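PDB 6BFI: VIN1, which binds actin filaments as a member of the vinculin/alpha-catenin family and may play a role in cell-cell adhesion. Local coordinates for residues Ser60-Ser65 with Asp69-Leu74. Numbering follows the deposited sequence.
Sequences SMVETS and DFKAEL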
# COMPACT_ATOMS: atom_id res chain seq x y z
N SER A 60 1.39 34.81 24.43
CA SER A 60 2.76 35.32 24.37
C SER A 60 3.27 35.43 22.94
O SER A 60 4.37 35.97 22.74
CB SER A 60 3.69 34.43 25.19
OG SER A 60 3.72 33.11 24.67
N MET A 61 2.52 34.95 21.95
CA MET A 61 2.95 34.97 20.56
C MET A 61 2.26 36.04 19.73
O MET A 61 2.63 36.22 18.56
CB MET A 61 2.70 33.60 19.91
CG MET A 61 3.36 32.44 20.63
SD MET A 61 3.15 30.89 19.74
CE MET A 61 1.37 30.77 19.67
N VAL A 62 1.28 36.76 20.29
CA VAL A 62 0.61 37.81 19.54
C VAL A 62 1.57 38.94 19.18
O VAL A 62 1.34 39.67 18.22
CB VAL A 62 -0.61 38.33 20.33
CG1 VAL A 62 -0.17 39.13 21.55
CG2 VAL A 62 -1.53 39.16 19.43
N GLU A 63 2.66 39.09 19.94
CA GLU A 63 3.68 40.07 19.62
C GLU A 63 4.81 39.50 18.77
O GLU A 63 5.42 40.24 17.99
CB GLU A 63 4.29 40.64 20.91
CG GLU A 63 3.34 41.44 21.78
CD GLU A 63 4.03 42.00 23.01
OE1 GLU A 63 5.17 41.56 23.31
OE2 GLU A 63 3.45 42.87 23.69
N THR A 64 5.09 38.21 18.90
CA THR A 64 6.32 37.65 18.34
C THR A 64 6.24 37.40 16.84
O THR A 64 7.24 37.56 16.14
CB THR A 64 6.68 36.35 19.06
OG1 THR A 64 5.65 35.38 18.84
CG2 THR A 64 6.82 36.59 20.56
N SER A 65 5.07 37.01 16.33
CA SER A 65 4.93 36.73 14.91
C SER A 65 4.93 38.03 14.11
O SER A 65 4.92 39.13 14.67
CB SER A 65 3.66 35.92 14.65
OG SER A 65 2.57 36.77 14.34
N ASP A 69 -2.66 37.86 10.07
CA ASP A 69 -3.75 36.89 10.10
C ASP A 69 -3.77 36.14 11.43
O ASP A 69 -4.84 35.95 12.02
CB ASP A 69 -3.63 35.93 8.93
CG ASP A 69 -3.46 36.64 7.60
OD1 ASP A 69 -4.16 37.65 7.38
OD2 ASP A 69 -2.61 36.21 6.79
N PHE A 70 -2.60 35.70 11.90
CA PHE A 70 -2.51 35.03 13.19
C PHE A 70 -2.93 35.96 14.32
O PHE A 70 -3.77 35.60 15.16
CB PHE A 70 -1.07 34.53 13.38
CG PHE A 70 -0.82 33.87 14.70
CD1 PHE A 70 -1.45 32.68 15.03
CD2 PHE A 70 0.08 34.41 15.60
CE1 PHE A 70 -1.21 32.07 16.24
CE2 PHE A 70 0.33 33.80 16.81
CZ PHE A 70 -0.32 32.62 17.13
N LYS A 71 -2.38 37.18 14.34
CA LYS A 71 -2.71 38.14 15.38
C LYS A 71 -4.19 38.51 15.36
O LYS A 71 -4.75 38.90 16.39
CB LYS A 71 -1.85 39.40 15.23
CG LYS A 71 -0.36 39.14 15.27
CD LYS A 71 0.42 40.37 14.85
CE LYS A 71 1.91 40.11 14.88
NZ LYS A 71 2.68 41.26 14.34
N ALA A 72 -4.84 38.40 14.20
CA ALA A 72 -6.26 38.71 14.11
C ALA A 72 -7.13 37.53 14.52
O ALA A 72 -8.20 37.73 15.11
CB ALA A 72 -6.62 39.14 12.69
N GLU A 73 -6.70 36.30 14.24
CA GLU A 73 -7.49 35.12 14.56
C GLU A 73 -7.29 34.62 15.98
O GLU A 73 -8.09 33.80 16.45
CB GLU A 73 -7.15 33.98 13.58
CG GLU A 73 -7.52 34.27 12.13
CD GLU A 73 -6.93 33.26 11.17
OE1 GLU A 73 -6.27 32.31 11.64
OE2 GLU A 73 -7.12 33.42 9.95
N LEU A 74 -6.26 35.10 16.69
CA LEU A 74 -5.99 34.58 18.03
C LEU A 74 -7.02 35.03 19.07
O LEU A 74 -7.54 34.17 19.80
CB LEU A 74 -4.57 34.95 18.45
CG LEU A 74 -4.02 34.44 19.77
CD1 LEU A 74 -3.94 32.92 19.76
CD2 LEU A 74 -2.65 35.05 20.05
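The edge of the F70 ring meets M61 and S65 of the turn 60-65. The M61 and F70 side chains cross at about a right angle; M61 bends at the thioether (chi3 -59°), which brings CE to 3.6 Å from F70 CZ, near the ring plane. The carbonyl O of M61 also lies in plane at the edge, 3.8 Å from F70 CE2, and accepts a hydrogen bond from T64 OG1 at 3.1 Å. Further round the edge, S65 OG sits 3.7 Å from F70 CD2, its hydroxyl hydrogen-bonded to D67. K71 reaches alongside the turn: with CG anti to its carbonyl carbon (chi1 -58°) and the chain extended beyond, its methylenes run past V62 O, CG at 3.4 Å, and NZ makes a weak hydrogen bond of 3.1 Å to S65 O. A methionine in place of K71 would probably leave S65 O without this weak donor. V62 CB meets L74 CD2 at 3.9 Å, on one face side of the F70 ring. The contact folds the loop between helices 41-59 and 68-97 back onto the first turns of the latter, while F70 and L74 also pack on helix 102-145 and E73 salt-bridges R128 there.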